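Local atomic coordinates of putative uronate isomerase (Thermotoga maritima, PDB entry 4NAR), a protein that probably acts as a racemase of lactate or a related small hydroxy acid. Residues A[224-237]-A[250-262]. Numbering follows the deposited sequence.
Sequences VYEEEEEVIPRALY and EKACELSSQLHVK
Val224 and Leu255 meet because each turns a branch across the gap: in Val224 CG1 lies anti to the backbone N (chi1 -172°), and in Leu255 CG does the same, which carries CD2 to 3.9 Å from Val224 CG1. The motif is a beta-hairpin, strands 217-227 and 231-240 of the mixed sheet, packed against helix 241-259, which follows the second strand and runs back nearly antiparallel to it. A classic beta bulge, with Arg234 and Ala235 both facing Val224, lets two successive residues point at the helix. Small Ala235 lets Leu255 CD2 settle 3.8 Å from its CB, while the single methyl of Ala252 lets helix and strand come close, its CB 3.9 Å from Val224 CG2. Farther along, Lys251 lays its CB over one face of the Tyr237 ring, a CH-pi contact at 4.1 Å from the centroid, and sends its amine away. Tyr237 OH, hydrogen-bonded to Glu6 on the neighbouring strand, also accepts from a water that donates to Lys251 O as well. Toward the hairpin turn, the bent chain of Arg234 and the extended one of Glu226 join in a salt bridge, with Leu259 CD2 over a guanidinium face, 3.6 Å from Arg234 NH1; the leucine thus packs against the paired charges. His260, just past the helix, suits its place by bonding at both ring nitrogens, ND1 with Ser256 OG and NE2 with Tyr225 O. A phenylalanine here would probably leave the carbonyl of Tyr225 and the hydroxyl of Ser256 without their ring partners, and the ring freer to turn. His260 NE2 donates to Tyr225 O at 2.6 Å, nearly straight at 163°, with the oxygen only 6° out of the imidazole plane.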
ATOM      1  N   VAL A 224     -11.969   2.624  -7.515  1.00 13.82           N
ATOM      2  CA  VAL A 224     -12.359   3.151  -6.209  1.00 16.58           C
ATOM      3  C   VAL A 224     -13.557   2.327  -5.711  1.00 19.97           C
ATOM      4  O   VAL A 224     -14.456   1.976  -6.496  1.00 24.96           O
ATOM      5  CB  VAL A 224     -12.698   4.663  -6.266  1.00 14.36           C
ATOM      6  CG1 VAL A 224     -12.911   5.220  -4.868  1.00 17.55           C
ATOM      7  CG2 VAL A 224     -11.593   5.438  -6.963  1.00 17.31           C
ATOM      8  N   TYR A 225     -13.573   2.006  -4.420  1.00 20.40           N
ATOM      9  CA  TYR A 225     -14.607   1.135  -3.883  1.00 20.53           C
ATOM     10  C   TYR A 225     -14.818   1.370  -2.392  1.00 26.26           C
ATOM     11  O   TYR A 225     -13.983   1.967  -1.701  1.00 20.09           O
ATOM     12  CB  TYR A 225     -14.236  -0.333  -4.100  1.00 16.98           C
ATOM     13  CG  TYR A 225     -12.797  -0.586  -3.726  1.00 22.57           C
ATOM     14  CD1 TYR A 225     -11.791  -0.441  -4.672  1.00 24.14           C
ATOM     15  CD2 TYR A 225     -12.432  -0.936  -2.421  1.00 21.73           C
ATOM     16  CE1 TYR A 225     -10.455  -0.639  -4.339  1.00 28.23           C
ATOM     17  CE2 TYR A 225     -11.091  -1.145  -2.078  1.00 13.77           C
ATOM     18  CZ  TYR A 225     -10.109  -0.988  -3.043  1.00 27.70           C
ATOM     19  OH  TYR A 225      -8.775  -1.186  -2.741  1.00 27.17           O
ATOM     20  N   GLU A 226     -15.953   0.879  -1.904  1.00 26.00           N
ATOM     21  CA  GLU A 226     -16.200   0.805  -0.473  1.00 30.59           C
ATOM     22  C   GLU A 226     -16.070  -0.637  -0.018  1.00 23.69           C
ATOM     23  O   GLU A 226     -16.241  -1.571  -0.813  1.00 24.00           O
ATOM     24  CB  GLU A 226     -17.595   1.313  -0.139  1.00 30.84           C
ATOM     25  CG  GLU A 226     -17.755   2.795  -0.326  1.00 35.84           C
ATOM     26  CD  GLU A 226     -19.182   3.165  -0.665  1.00 48.48           C
ATOM     27  OE1 GLU A 226     -20.013   2.238  -0.853  1.00 55.87           O
ATOM     28  OE2 GLU A 226     -19.470   4.379  -0.746  1.00 54.99           O
ATOM     29  N   GLU A 227     -15.768  -0.808   1.266  1.00 28.05           N
ATOM     30  CA  GLU A 227     -15.798  -2.124   1.881  1.00 34.95           C
ATOM     31  C   GLU A 227     -16.667  -2.081   3.130  1.00 40.38           C
ATOM     32  O   GLU A 227     -16.326  -1.412   4.112  1.00 42.75           O
ATOM     33  CB  GLU A 227     -14.390  -2.601   2.233  1.00 36.59           C
ATOM     34  CG  GLU A 227     -14.396  -3.947   2.927  1.00 51.35           C
ATOM     35  CD  GLU A 227     -13.060  -4.653   2.825  1.00 57.76           C
ATOM     36  OE1 GLU A 227     -12.096  -4.029   2.303  1.00 64.68           O
ATOM     37  OE2 GLU A 227     -12.984  -5.831   3.260  1.00 52.78           O
ATOM     38  N   GLU A 228     -17.800  -2.775   3.088  1.00 38.95           N
ATOM     39  CA  GLU A 228     -18.650  -2.874   4.267  1.00 48.86           C
ATOM     40  C   GLU A 228     -18.568  -4.298   4.820  1.00 52.06           C
ATOM     41  O   GLU A 228     -17.861  -4.564   5.804  1.00 48.63           O
ATOM     42  CB  GLU A 228     -20.094  -2.501   3.921  1.00 52.53           C
ATOM     43  CG  GLU A 228     -20.276  -1.036   3.523  1.00 59.78           C
ATOM     44  CD  GLU A 228     -21.740  -0.602   3.548  1.00 68.15           C
ATOM     45  OE1 GLU A 228     -22.313  -0.401   2.453  1.00 71.13           O
ATOM     46  OE2 GLU A 228     -22.318  -0.463   4.659  1.00 67.73           O
ATOM     47  N   GLU A 229     -19.300  -5.205   4.183  1.00 47.57           N
ATOM     48  CA  GLU A 229     -19.143  -6.625   4.442  1.00 50.34           C
ATOM     49  C   GLU A 229     -18.604  -7.271   3.178  1.00 44.94           C
ATOM     50  O   GLU A 229     -17.944  -8.304   3.223  1.00 52.76           O
ATOM     51  CB  GLU A 229     -20.472  -7.251   4.862  1.00 61.27           C
ATOM     52  CG  GLU A 229     -21.011  -6.667   6.155  1.00 69.35           C
ATOM     53  CD  GLU A 229     -21.793  -7.686   6.956  1.00 78.19           C
ATOM     54  OE1 GLU A 229     -22.087  -8.778   6.388  1.00 76.46           O
ATOM     55  OE2 GLU A 229     -22.105  -7.391   8.143  1.00 82.85           O
ATOM     56  N   GLU A 230     -18.910  -6.637   2.050  1.00 38.83           N
ATOM     57  CA  GLU A 230     -18.338  -6.973   0.761  1.00 37.99           C
ATOM     58  C   GLU A 230     -17.738  -5.710   0.135  1.00 34.16           C
ATOM     59  O   GLU A 230     -17.892  -4.594   0.663  1.00 26.72           O
ATOM     60  CB  GLU A 230     -19.408  -7.551  -0.170  1.00 48.46           C
ATOM     61  CG  GLU A 230     -19.733  -9.014   0.080  1.00 68.04           C
ATOM     62  CD  GLU A 230     -20.315  -9.710  -1.152  1.00 81.34           C
ATOM     63  OE1 GLU A 230     -19.610 -10.560  -1.744  1.00 85.65           O
ATOM     64  OE2 GLU A 230     -21.471  -9.403  -1.528  1.00 81.85           O
ATOM     65  N   VAL A 231     -17.059  -5.893  -0.993  1.00 32.01           N
ATOM     66  CA  VAL A 231     -16.529  -4.772  -1.752  1.00 28.11           C
ATOM     67  C   VAL A 231     -17.628  -4.212  -2.656  1.00 28.14           C
ATOM     68  O   VAL A 231     -18.214  -4.938  -3.462  1.00 29.67           O
ATOM     69  CB  VAL A 231     -15.283  -5.194  -2.590  1.00 21.88           C
ATOM     70  CG1 VAL A 231     -14.953  -4.157  -3.671  1.00 15.06           C
ATOM     71  CG2 VAL A 231     -14.086  -5.442  -1.677  1.00 18.98           C
ATOM     72  N   ILE A 232     -17.907  -2.920  -2.506  1.00 30.30           N
ATOM     73  CA  ILE A 232     -18.854  -2.218  -3.367  1.00 25.38           C
ATOM     74  C   ILE A 232     -18.060  -1.367  -4.340  1.00 24.11           C
ATOM     75  O   ILE A 232     -17.520  -0.321  -3.955  1.00 25.29           O
ATOM     76  CB  ILE A 232     -19.787  -1.278  -2.548  1.00 25.87           C
ATOM     77  CG1 ILE A 232     -20.417  -2.038  -1.382  1.00 28.28           C
ATOM     78  CG2 ILE A 232     -20.883  -0.674  -3.431  1.00 23.32           C
ATOM     79  CD1 ILE A 232     -19.991  -1.520  -0.036  1.00 32.09           C
ATOM     80  N   PRO A 233     -17.955  -1.819  -5.602  1.00 23.82           N
ATOM     81  CA  PRO A 233     -17.262  -1.008  -6.613  1.00 19.15           C
ATOM     82  C   PRO A 233     -17.983   0.331  -6.781  1.00 23.05           C
ATOM     83  O   PRO A 233     -19.219   0.373  -6.740  1.00 27.85           O
ATOM     84  CB  PRO A 233     -17.399  -1.839  -7.895  1.00 16.67           C
ATOM     85  CG  PRO A 233     -17.612  -3.247  -7.428  1.00 18.86           C
ATOM     86  CD  PRO A 233     -18.383  -3.132  -6.120  1.00 19.81           C
ATOM     87  N   ARG A 234     -17.234   1.412  -6.968  1.00 22.81           N
ATOM     88  CA  ARG A 234     -17.837   2.735  -7.062  1.00 21.06           C
ATOM     89  C   ARG A 234     -17.353   3.520  -8.285  1.00 26.17           C
ATOM     90  O   ARG A 234     -18.051   4.418  -8.773  1.00 26.82           O
ATOM     91  CB  ARG A 234     -17.545   3.511  -5.782  1.00 16.86           C
ATOM     92  CG  ARG A 234     -18.210   2.899  -4.536  1.00 23.62           C
ATOM     93  CD  ARG A 234     -19.768   2.971  -4.604  1.00 28.38           C
ATOM     94  NE  ARG A 234     -20.194   4.298  -5.052  1.00 28.99           N
ATOM     95  CZ  ARG A 234     -20.384   5.334  -4.237  1.00 30.74           C
ATOM     96  NH1 ARG A 234     -20.223   5.181  -2.927  1.00 25.10           N
ATOM     97  NH2 ARG A 234     -20.742   6.521  -4.725  1.00 29.32           N
ATOM     98  N   ALA A 235     -16.153   3.193  -8.770  1.00 27.45           N
ATOM     99  CA  ALA A 235     -15.606   3.852  -9.958  1.00 22.63           C
ATOM    100  C   ALA A 235     -14.419   3.101 -10.535  1.00 21.28           C
ATOM    101  O   ALA A 235     -13.637   2.494  -9.800  1.00 18.55           O
ATOM    102  CB  ALA A 235     -15.194   5.291  -9.652  1.00 16.16           C
ATOM    103  N   LEU A 236     -14.294   3.172 -11.856  1.00 22.95           N
ATOM    104  CA  LEU A 236     -13.149   2.638 -12.573  1.00 22.79           C
ATOM    105  C   LEU A 236     -12.695   3.728 -13.544  1.00 23.00           C
ATOM    106  O   LEU A 236     -13.359   3.981 -14.559  1.00 24.43           O
ATOM    107  CB  LEU A 236     -13.547   1.372 -13.346  1.00 25.73           C
ATOM    108  CG  LEU A 236     -12.525   0.229 -13.482  1.00 34.18           C
ATOM    109  CD1 LEU A 236     -12.639  -0.464 -14.853  1.00 31.01           C
ATOM    110  CD2 LEU A 236     -11.084   0.676 -13.217  1.00 32.36           C
ATOM    111  N   TYR A 237     -11.595   4.403 -13.224  1.00 21.86           N
ATOM    112  CA  TYR A 237     -11.108   5.476 -14.082  1.00 17.12           C
ATOM    113  C   TYR A 237     -10.034   4.933 -15.023  1.00 19.93           C
ATOM    114  O   TYR A 237      -8.915   4.603 -14.592  1.00 25.59           O
ATOM    115  CB  TYR A 237     -10.590   6.642 -13.242  1.00 18.71           C
ATOM    116  CG  TYR A 237     -11.665   7.269 -12.388  1.00 24.93           C
ATOM    117  CD1 TYR A 237     -12.939   7.500 -12.902  1.00 31.02           C
ATOM    118  CD2 TYR A 237     -11.422   7.619 -11.064  1.00 22.42           C
ATOM    119  CE1 TYR A 237     -13.944   8.074 -12.123  1.00 28.77           C
ATOM    120  CE2 TYR A 237     -12.416   8.187 -10.274  1.00 20.71           C
ATOM    121  CZ  TYR A 237     -13.679   8.417 -10.812  1.00 30.33           C
ATOM    122  OH  TYR A 237     -14.682   8.988 -10.044  1.00 31.83           O
ATOM    123  N   GLU A 250      -5.933  11.618  -9.701  1.00 18.55           N
ATOM    124  CA  GLU A 250      -6.514  12.825  -9.112  1.00 21.64           C
ATOM    125  C   GLU A 250      -8.033  12.707  -8.979  1.00 23.72           C
ATOM    126  O   GLU A 250      -8.622  13.089  -7.959  1.00 21.97           O
ATOM    127  CB  GLU A 250      -6.124  14.069  -9.909  1.00 23.39           C
ATOM    128  CG  GLU A 250      -4.782  14.614  -9.482  1.00 49.29           C
ATOM    129  CD  GLU A 250      -4.112  15.479 -10.549  1.00 72.25           C
ATOM    130  OE1 GLU A 250      -4.642  15.573 -11.691  1.00 77.12           O
ATOM    131  OE2 GLU A 250      -3.045  16.065 -10.236  1.00 78.63           O
ATOM    132  N   LYS A 251      -8.666  12.169 -10.013  1.00 16.68           N
ATOM    133  CA  LYS A 251     -10.087  11.911  -9.946  1.00 24.01           C
ATOM    134  C   LYS A 251     -10.366  10.910  -8.838  1.00 23.32           C
ATOM    135  O   LYS A 251     -11.286  11.111  -8.034  1.00 28.19           O
ATOM    136  CB  LYS A 251     -10.608  11.390 -11.281  1.00 25.88           C
ATOM    137  CG  LYS A 251     -11.286  12.467 -12.125  1.00 44.96           C
ATOM    138  CD  LYS A 251     -10.481  12.765 -13.403  1.00 59.46           C
ATOM    139  CE  LYS A 251     -11.365  13.345 -14.528  1.00 64.63           C
ATOM    140  NZ  LYS A 251     -10.654  13.343 -15.860  1.00 63.21           N
ATOM    141  N   ALA A 252      -9.573   9.837  -8.806  1.00 18.81           N
ATOM    142  CA  ALA A 252      -9.716   8.801  -7.787  1.00 20.08           C
ATOM    143  C   ALA A 252      -9.681   9.387  -6.379  1.00 18.73           C
ATOM    144  O   ALA A 252     -10.536   9.073  -5.549  1.00 20.88           O
ATOM    145  CB  ALA A 252      -8.627   7.754  -7.932  1.00 21.15           C
ATOM    146  N   CYS A 253      -8.694  10.241  -6.118  1.00 21.39           N
ATOM    147  CA  CYS A 253      -8.515  10.823  -4.788  1.00 21.76           C
ATOM    148  C   CYS A 253      -9.704  11.689  -4.342  1.00 24.57           C
ATOM    149  O   CYS A 253     -10.072  11.699  -3.155  1.00 21.61           O
ATOM    150  CB  CYS A 253      -7.238  11.661  -4.754  1.00 22.90           C
ATOM    151  SG  CYS A 253      -5.716  10.693  -4.829  1.00 18.45           S
ATOM    152  N   GLU A 254     -10.288  12.417  -5.292  1.00 18.73           N
ATOM    153  CA  GLU A 254     -11.459  13.241  -5.013  1.00 24.22           C
ATOM    154  C   GLU A 254     -12.649  12.386  -4.569  1.00 27.44           C
ATOM    155  O   GLU A 254     -13.367  12.758  -3.646  1.00 31.68           O
ATOM    156  CB  GLU A 254     -11.831  14.111  -6.217  1.00 28.31           C
ATOM    157  CG  GLU A 254     -12.957  15.093  -5.922  1.00 54.42           C
ATOM    158  CD  GLU A 254     -12.809  15.778  -4.546  1.00 68.91           C
ATOM    159  OE1 GLU A 254     -11.811  16.517  -4.344  1.00 73.43           O
ATOM    160  OE2 GLU A 254     -13.690  15.579  -3.667  1.00 69.51           O
ATOM    161  N   LEU A 255     -12.836  11.226  -5.198  1.00 28.96           N
ATOM    162  CA  LEU A 255     -13.922  10.337  -4.800  1.00 29.09           C
ATOM    163  C   LEU A 255     -13.605   9.658  -3.469  1.00 32.69           C
ATOM    164  O   LEU A 255     -14.437   9.674  -2.541  1.00 28.92           O
ATOM    165  CB  LEU A 255     -14.235   9.293  -5.878  1.00 25.56           C
ATOM    166  CG  LEU A 255     -15.441   8.415  -5.492  1.00 27.75           C
ATOM    167  CD1 LEU A 255     -16.680   9.276  -5.189  1.00 17.72           C
ATOM    168  CD2 LEU A 255     -15.759   7.350  -6.543  1.00 20.88           C
ATOM    169  N   SER A 256     -12.402   9.079  -3.380  1.00 29.88           N
ATOM    170  CA  SER A 256     -11.919   8.458  -2.141  1.00 26.52           C
ATOM    171  C   SER A 256     -11.988   9.396  -0.926  1.00 27.99           C
ATOM    172  O   SER A 256     -12.373   8.975   0.169  1.00 27.34           O
ATOM    173  CB  SER A 256     -10.490   7.927  -2.313  1.00 22.38           C
ATOM    174  OG  SER A 256      -9.826   7.806  -1.055  1.00 22.59           O
ATOM    175  N   SER A 257     -11.643  10.664  -1.115  1.00 25.27           N
ATOM    176  CA  SER A 257     -11.681  11.608   0.001  1.00 26.22           C
ATOM    177  C   SER A 257     -13.110  11.860   0.536  1.00 25.34           C
ATOM    178  O   SER A 257     -13.282  12.336   1.655  1.00 23.83           O
ATOM    179  CB  SER A 257     -10.975  12.924  -0.359  1.00 26.91           C
ATOM    180  OG  SER A 257     -11.681  13.629  -1.374  1.00 36.65           O
ATOM    181  N   GLN A 258     -14.124  11.520  -0.253  1.00 26.49           N
ATOM    182  CA  GLN A 258     -15.512  11.721   0.155  1.00 28.18           C
ATOM    183  C   GLN A 258     -16.082  10.434   0.726  1.00 31.70           C
ATOM    184  O   GLN A 258     -17.060  10.453   1.463  1.00 36.36           O
ATOM    185  CB  GLN A 258     -16.374  12.118  -1.043  1.00 31.30           C
ATOM    186  CG  GLN A 258     -16.161  13.530  -1.595  1.00 34.31           C
ATOM    187  CD  GLN A 258     -17.016  13.776  -2.841  1.00 49.30           C
ATOM    188  OE1 GLN A 258     -16.599  13.474  -3.971  1.00 50.46           O
ATOM    189  NE2 GLN A 258     -18.227  14.308  -2.636  1.00 54.82           N
ATOM    190  N   LEU A 259     -15.473   9.312   0.366  1.00 30.74           N
ATOM    191  CA  LEU A 259     -16.018   8.005   0.700  1.00 20.39           C
ATOM    192  C   LEU A 259     -15.248   7.311   1.831  1.00 24.39           C
ATOM    193  O   LEU A 259     -15.817   6.504   2.585  1.00 24.27           O
ATOM    194  CB  LEU A 259     -15.981   7.131  -0.550  1.00 23.92           C
ATOM    195  CG  LEU A 259     -17.242   6.902  -1.391  1.00 29.23           C
ATOM    196  CD1 LEU A 259     -18.030   8.182  -1.612  1.00 22.78           C
ATOM    197  CD2 LEU A 259     -16.852   6.273  -2.711  1.00 25.21           C
ATOM    198  N   HIS A 260     -13.958   7.610   1.955  1.00 26.10           N
ATOM    199  CA  HIS A 260     -13.103   6.816   2.844  1.00 23.20           C
ATOM    200  C   HIS A 260     -12.720   7.479   4.176  1.00 22.72           C
ATOM    201  O   HIS A 260     -11.879   6.965   4.920  1.00 24.18           O
ATOM    202  CB  HIS A 260     -11.859   6.341   2.091  1.00 23.51           C
ATOM    203  CG  HIS A 260     -12.161   5.442   0.933  1.00 24.64           C
ATOM    204  ND1 HIS A 260     -11.399   5.422  -0.217  1.00 25.81           N
ATOM    205  CD2 HIS A 260     -13.133   4.513   0.752  1.00 26.43           C
ATOM    206  CE1 HIS A 260     -11.882   4.522  -1.052  1.00 28.36           C
ATOM    207  NE2 HIS A 260     -12.937   3.956  -0.486  1.00 31.33           N
ATOM    208  N   VAL A 261     -13.344   8.608   4.491  1.00 23.11           N
ATOM    209  CA  VAL A 261     -13.115   9.235   5.787  1.00 24.54           C
ATOM    210  C   VAL A 261     -14.326   9.101   6.730  1.00 31.38           C
ATOM    211  O   VAL A 261     -15.427   9.556   6.411  1.00 32.64           O
ATOM    212  CB  VAL A 261     -12.677  10.713   5.649  1.00 23.45           C
ATOM    213  CG1 VAL A 261     -12.461  11.352   7.034  1.00 30.53           C
ATOM    214  CG2 VAL A 261     -11.406  10.811   4.823  1.00 16.44           C
ATOM    215  N   LYS A 262     -14.107   8.449   7.877  1.00 33.70           N
ATOM    216  CA  LYS A 262     -15.088   8.372   8.956  1.00 29.43           C
ATOM    217  C   LYS A 262     -14.886   9.514   9.946  1.00 32.72           C
ATOM    218  O   LYS A 262     -13.757   9.821  10.350  1.00 32.35           O
ATOM    219  CB  LYS A 262     -14.970   7.041   9.710  1.00 38.33           C
ATOM    220  CG  LYS A 262     -15.298   5.784   8.887  1.00 42.82           C
ATOM    221  CD  LYS A 262     -16.732   5.806   8.370  1.00 40.39           C
ATOM    222  CE  LYS A 262     -17.163   4.422   7.884  1.00 46.39           C
ATOM    223  NZ  LYS A 262     -18.506   4.484   7.213  1.00 51.94           N
TER
HETATM  224  O   HOH W   1     -14.055  11.484  -9.117  1.00 30.52           O